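Side-chain contacts in SnoaL-like domain protein (PDB 6P44), which probably isomerises ketosteroids, shifting a steroid carbon-carbon double bond, and has an NTF2-like fold: residues 9-12 with 13-17; 28-31 with 32-36. The protein carries 1 engineered substitution. All coordinates share one frame; numbering follows the deposited sequence.

From the N terminus, helix 4-20 comes first and holds all of interaction 1, whose two segments are successive turns of that helix. Interaction 2 opens only after interaction 1 has closed, so the two neither nest nor cross: residues 28-36 run from the end of helix 23-29 through strand 30-31 and a type I turn into strand 34-37. Though the centres lie about 14 Å apart, the contacts touch, chiefly through Leu29: its CD1 is 3.6 Å from Tyr14 N and 3.8 Å from Phe17 CD2. Helix 4-20 is thereby packed against the end of helix 23-29, just before the corner; nearer to it, Tyr14 CE1 approaches Tyr30 OH at 4.0 Å. Both tyrosines hydrogen-bond to the hydroxyl of Tyr55.

Interaction 1: residues 9-12 with 13-17; sequences NTVH and RYLEF. With DNX (3,4-dinitrophenol), chain H.
In one of its two modelled conformers the Arg13 guanidinium folds back over the preceding turn, with Thr10 CA over one face, 3.9 Å from Arg13 CZ, and a water at its edge, in plane. The Tyr14 ring meets 3,4-dinitrophenol edge-on: ligand O1 lies in the ring plane, 2.5 Å from Tyr14 OH, a very short hydrogen bond in which either oxygen could be the donor. With CG anti to the backbone N (chi1 172°), Tyr14 leaves the helix toward the pocket, and its hydroxyl also hydrogen-bonds to Tyr55 OH. In that Arg13 conformer a bend at chi3 (-50°) leads back to Thr10, where the edge water accepts from Arg13 NH1 at 3.1 Å and donates to Thr10 OG1 at 3.0 Å; that hydroxyl also hydrogen-bonds to Asp6 O. On the buried side Val11 CG1 packs against Leu15 CD1 at 4.2 Å, both residues reaching strands 64-73 and 76-85. Four successive i to i+4 backbone bonds, such as Tyr14 N to Thr10 O at 2.9 Å (N-H...O angle 162°), establish an alpha helix. Two bonds thus grip the Tyr14 hydroxyl, the short one consistent with the oxyanion hole of ketosteroid isomerases, where such a hydroxyl would stabilise negative charge on a bound oxygen.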
ATOM      1  N   ASN B   9     -13.494  -7.533  -6.484  1.00 13.49           N
ATOM      2  CA  ASN B   9     -14.828  -7.089  -6.859  1.00 14.79           C
ATOM      3  C   ASN B   9     -15.315  -5.991  -5.927  1.00 14.54           C
ATOM      4  O   ASN B   9     -15.947  -5.026  -6.366  1.00 16.01           O
ATOM      5  CB  ASN B   9     -15.807  -8.261  -6.810  1.00 15.70           C
ATOM      6  CG  ASN B   9     -15.601  -9.260  -7.944  1.00 16.99           C
ATOM      7  OD1 ASN B   9     -14.933  -8.976  -8.942  1.00 18.03           O
ATOM      8  ND2 ASN B   9     -16.180 -10.442  -7.792  1.00 17.74           N
ATOM      9  N   THR B  10     -15.071  -6.149  -4.628  1.00 13.99           N
ATOM     10  CA  THR B  10     -15.515  -5.132  -3.684  1.00 14.24           C
ATOM     11  C   THR B  10     -14.811  -3.805  -3.922  1.00 13.42           C
ATOM     12  O   THR B  10     -15.444  -2.748  -3.834  1.00 14.30           O
ATOM     13  CB  THR B  10     -15.318  -5.638  -2.258  1.00 13.59           C
ATOM     14  OG1 THR B  10     -16.103  -6.834  -2.098  1.00 14.65           O
ATOM     15  CG2 THR B  10     -15.714  -4.575  -1.218  1.00 14.01           C
ATOM     16  N   VAL B  11     -13.510  -3.840  -4.226  1.00 12.25           N
ATOM     17  CA  VAL B  11     -12.810  -2.610  -4.580  1.00 12.82           C
ATOM     18  C   VAL B  11     -13.468  -1.943  -5.780  1.00 14.12           C
ATOM     19  O   VAL B  11     -13.642  -0.722  -5.807  1.00 14.18           O
ATOM     20  CB  VAL B  11     -11.307  -2.853  -4.803  1.00 11.69           C
ATOM     21  CG1 VAL B  11     -10.657  -1.614  -5.391  1.00 13.03           C
ATOM     22  CG2 VAL B  11     -10.633  -3.233  -3.482  1.00 11.92           C
ATOM     23  N   HIS B  12     -13.822  -2.722  -6.802  1.00 16.15           N
ATOM     24  CA  HIS B  12     -14.471  -2.110  -7.957  1.00 17.80           C
ATOM     25  C   HIS B  12     -15.812  -1.482  -7.584  1.00 19.09           C
ATOM     26  O   HIS B  12     -16.164  -0.418  -8.106  1.00 21.10           O
ATOM     27  CB  HIS B  12     -14.604  -3.115  -9.091  1.00 21.75           C
ATOM     28  CG  HIS B  12     -13.344  -3.293  -9.868  1.00 23.68           C
ATOM     29  ND1 HIS B  12     -13.069  -2.584 -11.016  1.00 25.88           N
ATOM     30  CD2 HIS B  12     -12.281  -4.106  -9.666  1.00 25.22           C
ATOM     31  CE1 HIS B  12     -11.891  -2.952 -11.486  1.00 26.47           C
ATOM     32  NE2 HIS B  12     -11.391  -3.873 -10.685  1.00 26.26           N
ATOM     33  N   ARG B  13     -16.553  -2.074  -6.658  0.51 18.14           N
ATOM     34  CA  ARG B  13     -17.807  -1.431  -6.295  0.51 17.81           C
ATOM     35  C   ARG B  13     -17.570  -0.192  -5.445  0.51 16.42           C
ATOM     36  O   ARG B  13     -18.327   0.782  -5.549  0.51 17.46           O
ATOM     37  CB  ARG B  13     -18.724  -2.417  -5.607  0.51 17.40           C
ATOM     38  CG  ARG B  13     -19.174  -3.489  -6.554  0.51 17.08           C
ATOM     39  CD  ARG B  13     -20.360  -4.206  -6.000  0.51 16.05           C
ATOM     40  NE  ARG B  13     -20.133  -4.645  -4.626  0.51 15.37           N
ATOM     41  CZ  ARG B  13     -19.364  -5.671  -4.282  0.51 15.01           C
ATOM     42  NH1 ARG B  13     -18.732  -6.372  -5.211  0.51 14.98           N
ATOM     43  NH2 ARG B  13     -19.216  -5.991  -3.003  0.51 16.10           N
ATOM     44  N   TYR B  14     -16.519  -0.196  -4.621  1.00 15.53           N
ATOM     45  CA  TYR B  14     -16.133   1.018  -3.918  1.00 15.03           C
ATOM     46  C   TYR B  14     -15.877   2.141  -4.909  1.00 15.18           C
ATOM     47  O   TYR B  14     -16.393   3.253  -4.759  1.00 15.00           O
ATOM     48  CB  TYR B  14     -14.881   0.719  -3.083  1.00 14.59           C
ATOM     49  CG  TYR B  14     -14.268   1.936  -2.457  1.00 13.82           C
ATOM     50  CD1 TYR B  14     -14.858   2.535  -1.368  1.00 14.02           C
ATOM     51  CD2 TYR B  14     -13.103   2.495  -2.957  1.00 13.19           C
ATOM     52  CE1 TYR B  14     -14.322   3.655  -0.789  1.00 14.50           C
ATOM     53  CE2 TYR B  14     -12.547   3.626  -2.375  1.00 12.88           C
ATOM     54  CZ  TYR B  14     -13.160   4.197  -1.279  1.00 13.24           C
ATOM     55  OH  TYR B  14     -12.645   5.326  -0.674  1.00 14.14           O
ATOM     56  N   LEU B  15     -15.085   1.857  -5.948  1.00 14.93           N
ATOM     57  CA  LEU B  15     -14.754   2.892  -6.925  1.00 16.04           C
ATOM     58  C   LEU B  15     -15.984   3.326  -7.710  1.00 17.01           C
ATOM     59  O   LEU B  15     -16.084   4.495  -8.095  1.00 18.64           O
ATOM     60  CB  LEU B  15     -13.596   2.429  -7.825  1.00 19.16           C
ATOM     61  CG  LEU B  15     -12.262   2.255  -7.063  1.00 19.37           C
ATOM     62  CD1 LEU B  15     -11.133   1.698  -7.946  1.00 21.86           C
ATOM     63  CD2 LEU B  15     -11.805   3.559  -6.385  1.00 21.20           C
ATOM     64  N   GLU B  16     -16.913   2.405  -7.972  1.00 17.39           N
ATOM     65  CA  GLU B  16     -18.184   2.777  -8.587  1.00 18.80           C
ATOM     66  C   GLU B  16     -18.937   3.779  -7.724  1.00 18.68           C
ATOM     67  O   GLU B  16     -19.406   4.814  -8.213  1.00 19.04           O
ATOM     68  CB  GLU B  16     -19.035   1.526  -8.795  1.00 20.94           C
ATOM     69  CG  GLU B  16     -20.439   1.817  -9.256  1.00 25.81           C
ATOM     70  CD  GLU B  16     -21.310   0.597  -9.219  1.00 29.89           C
ATOM     71  OE1 GLU B  16     -20.749  -0.518  -9.133  1.00 31.87           O
ATOM     72  OE2 GLU B  16     -22.551   0.759  -9.269  1.00 31.16           O
ATOM     73  N   PHE B  17     -19.074   3.479  -6.431  1.00 17.45           N
ATOM     74  CA  PHE B  17     -19.836   4.348  -5.542  1.00 17.57           C
ATOM     75  C   PHE B  17     -19.132   5.681  -5.323  1.00 16.84           C
ATOM     76  O   PHE B  17     -19.795   6.706  -5.132  1.00 17.05           O
ATOM     77  CB  PHE B  17     -20.074   3.643  -4.207  1.00 19.83           C
ATOM     78  CG  PHE B  17     -20.786   2.326  -4.322  1.00 23.53           C
ATOM     79  CD1 PHE B  17     -21.759   2.125  -5.281  1.00 25.70           C
ATOM     80  CD2 PHE B  17     -20.487   1.292  -3.450  1.00 24.86           C
ATOM     81  CE1 PHE B  17     -22.421   0.898  -5.373  1.00 26.89           C
ATOM     82  CE2 PHE B  17     -21.140   0.081  -3.531  1.00 26.81           C
ATOM     83  CZ  PHE B  17     -22.105  -0.112  -4.495  1.00 27.14           C
TER
HETATM   84  C1  DNX H 201     -10.317   7.508  -1.485  0.52 16.50           C
HETATM   85  C2  DNX H 201     -11.475   8.268  -1.559  0.52 19.35           C
HETATM   86  C3  DNX H 201     -11.369   9.639  -1.617  0.52 22.36           C
HETATM   87  N3  DNX H 201     -12.622  10.393  -1.666  0.52 26.43           N
HETATM   88  C4  DNX H 201     -10.129  10.261  -1.616  0.52 21.50           C
HETATM   89  N4  DNX H 201      -9.982  11.714  -1.662  0.52 24.55           N
HETATM   90  C5  DNX H 201      -8.977   9.499  -1.555  0.52 18.92           C
HETATM   91  C6  DNX H 201      -9.071   8.121  -1.485  0.52 17.17           C
HETATM   92  O1  DNX H 201     -10.423   6.154  -1.417  0.52 14.05           O
HETATM   93  O31 DNX H 201     -13.158  10.691  -0.612  0.52 27.39           O
HETATM   94  O32 DNX H 201     -13.092  10.666  -2.761  0.52 28.64           O
HETATM   95  O41 DNX H 201      -9.087  12.224  -1.010  0.52 25.82           O
HETATM   96  O42 DNX H 201     -10.753  12.352  -2.364  0.52 25.25           O
HETATM   97  O   HOH W   1     -17.525  -8.875  -3.766  1.00 23.50           O

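Interaction 2: residues 28-31 with 32-36; sequences ALYA and DDATV
Tyr30 reaches across the corner to Ala34 and Val36, and its atoms can be followed outward in order. CB starts beside Ala34, 3.9 Å from Ala34 CB. Beyond it, ring atom CD1 meets the same methyl at 3.7 Å; this methyl sits at the ring edge, near the ring plane. Further out, Tyr30 CE1 approaches Val36 CG2 at 3.5 Å, and this one methyl also touches CZ and the hydroxyl oxygen. The two side chains cross at about a right angle. Val36 presents CG2 by placing it anti to its own carbonyl carbon, while CG1 is anti to the backbone N (chi1 169°). At the tip, Tyr30 OH hydrogen-bonds to Tyr55 OH.

The chain turns a corner through a type I beta turn from Ala31 to Ala34, closed by the bond from Ala34 N to Ala31 O at 3.2 Å. Its N-H...O angle is 156°, but the donor stands 71° out of the carbonyl plane, away from a lone pair. Ala31 CB and Ala34 CB lie 4.2 Å apart, and Arg48 braces the corner through a salt bridge to Asp32 OD1 and a hydrogen bond to Tyr30 O. Apolar contacts with the Ala34 and Val36 methyls and a polar bond at the tip are together consistent with a defined position for the Tyr30 hydroxyl and with a second-shell role: Tyr55 links it to Tyr14, which binds the ligand.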
ATOM      1  N   ALA B  28     -21.735   1.075   3.361  1.00 18.98           N
ATOM      2  CA  ALA B  28     -22.235  -0.281   3.512  1.00 19.98           C
ATOM      3  C   ALA B  28     -21.192  -1.331   3.154  1.00 19.55           C
ATOM      4  O   ALA B  28     -21.341  -2.492   3.546  1.00 21.58           O
ATOM      5  CB  ALA B  28     -23.482  -0.461   2.641  1.00 21.02           C
ATOM      6  N   LEU B  29     -20.151  -0.958   2.411  1.00 17.18           N
ATOM      7  CA  LEU B  29     -19.081  -1.901   2.111  1.00 15.86           C
ATOM      8  C   LEU B  29     -18.168  -2.139   3.303  1.00 16.12           C
ATOM      9  O   LEU B  29     -17.456  -3.151   3.334  1.00 16.10           O
ATOM     10  CB  LEU B  29     -18.229  -1.395   0.944  1.00 15.89           C
ATOM     11  CG  LEU B  29     -18.956  -1.236  -0.386  1.00 17.43           C
ATOM     12  CD1 LEU B  29     -17.984  -0.728  -1.419  1.00 18.84           C
ATOM     13  CD2 LEU B  29     -19.565  -2.560  -0.838  1.00 19.01           C
ATOM     14  N   TYR B  30     -18.149  -1.221   4.259  1.00 14.49           N
ATOM     15  CA  TYR B  30     -17.242  -1.304   5.389  1.00 15.04           C
ATOM     16  C   TYR B  30     -17.865  -2.098   6.527  1.00 16.12           C
ATOM     17  O   TYR B  30     -19.085  -2.108   6.713  1.00 17.48           O
ATOM     18  CB  TYR B  30     -16.899   0.092   5.890  1.00 14.60           C
ATOM     19  CG  TYR B  30     -15.871   0.827   5.049  1.00 13.01           C
ATOM     20  CD1 TYR B  30     -14.522   0.686   5.323  1.00 12.74           C
ATOM     21  CD2 TYR B  30     -16.250   1.684   4.023  1.00 14.38           C
ATOM     22  CE1 TYR B  30     -13.567   1.378   4.611  1.00 13.28           C
ATOM     23  CE2 TYR B  30     -15.291   2.395   3.296  1.00 13.41           C
ATOM     24  CZ  TYR B  30     -13.948   2.220   3.592  1.00 13.07           C
ATOM     25  OH  TYR B  30     -12.950   2.886   2.917  1.00 13.10           O
ATOM     26  N   ALA B  31     -16.997  -2.768   7.284  1.00 15.67           N
ATOM     27  CA  ALA B  31     -17.380  -3.468   8.500  1.00 16.00           C
ATOM     28  C   ALA B  31     -17.827  -2.484   9.578  1.00 16.01           C
ATOM     29  O   ALA B  31     -17.486  -1.298   9.556  1.00 16.55           O
ATOM     30  CB  ALA B  31     -16.191  -4.281   9.010  1.00 16.89           C
ATOM     31  N   ASP B  32     -18.584  -2.999  10.550  1.00 16.75           N
ATOM     32  CA  ASP B  32     -19.105  -2.146  11.618  1.00 18.34           C
ATOM     33  C   ASP B  32     -17.987  -1.434  12.373  1.00 19.59           C
ATOM     34  O   ASP B  32     -18.158  -0.284  12.801  1.00 20.96           O
ATOM     35  CB  ASP B  32     -19.922  -2.973  12.619  1.00 20.07           C
ATOM     36  CG  ASP B  32     -21.235  -3.522  12.045  1.00 23.61           C
ATOM     37  OD1 ASP B  32     -21.678  -3.117  10.949  1.00 25.02           O
ATOM     38  OD2 ASP B  32     -21.823  -4.383  12.726  1.00 26.92           O
ATOM     39  N   ASP B  33     -16.850  -2.108  12.573  1.00 19.43           N
ATOM     40  CA  ASP B  33     -15.707  -1.578  13.319  1.00 19.71           C
ATOM     41  C   ASP B  33     -14.513  -1.273  12.413  1.00 17.56           C
ATOM     42  O   ASP B  33     -13.352  -1.314  12.847  1.00 18.09           O
ATOM     43  CB  ASP B  33     -15.298  -2.557  14.417  1.00 24.89           C
ATOM     44  CG  ASP B  33     -14.874  -3.918  13.880  1.00 28.63           C
ATOM     45  OD1 ASP B  33     -15.108  -4.233  12.690  1.00 28.65           O
ATOM     46  OD2 ASP B  33     -14.290  -4.688  14.673  1.00 32.74           O
ATOM     47  N   ALA B  34     -14.790  -0.961  11.157  1.00 15.51           N
ATOM     48  CA  ALA B  34     -13.737  -0.700  10.196  1.00 14.43           C
ATOM     49  C   ALA B  34     -13.010   0.592  10.537  1.00 14.41           C
ATOM     50  O   ALA B  34     -13.517   1.450  11.265  1.00 14.41           O
ATOM     51  CB  ALA B  34     -14.342  -0.564   8.797  1.00 14.77           C
ATOM     52  N   THR B  35     -11.817   0.730   9.975  1.00 13.19           N
ATOM     53  CA  THR B  35     -11.035   1.948  10.083  1.00 13.36           C
ATOM     54  C   THR B  35     -10.747   2.527   8.704  1.00 12.34           C
ATOM     55  O   THR B  35     -10.535   1.796   7.734  1.00 12.48           O
ATOM     56  CB  THR B  35      -9.705   1.685  10.807  1.00 13.71           C
ATOM     57  OG1 THR B  35      -8.950   0.680  10.107  1.00 13.92           O
ATOM     58  CG2 THR B  35      -9.962   1.218  12.227  1.00 14.94           C
ATOM     59  N   VAL B  36     -10.714   3.856   8.632  1.00 12.57           N
ATOM     60  CA  VAL B  36     -10.311   4.576   7.425  1.00 12.05           C
ATOM     61  C   VAL B  36      -9.250   5.581   7.829  1.00 11.85           C
ATOM     62  O   VAL B  36      -9.474   6.408   8.724  1.00 12.58           O
ATOM     63  CB  VAL B  36     -11.489   5.292   6.742  1.00 12.76           C
ATOM     64  CG1 VAL B  36     -10.980   6.240   5.644  1.00 13.58           C
ATOM     65  CG2 VAL B  36     -12.460   4.277   6.161  1.00 13.58           C
TER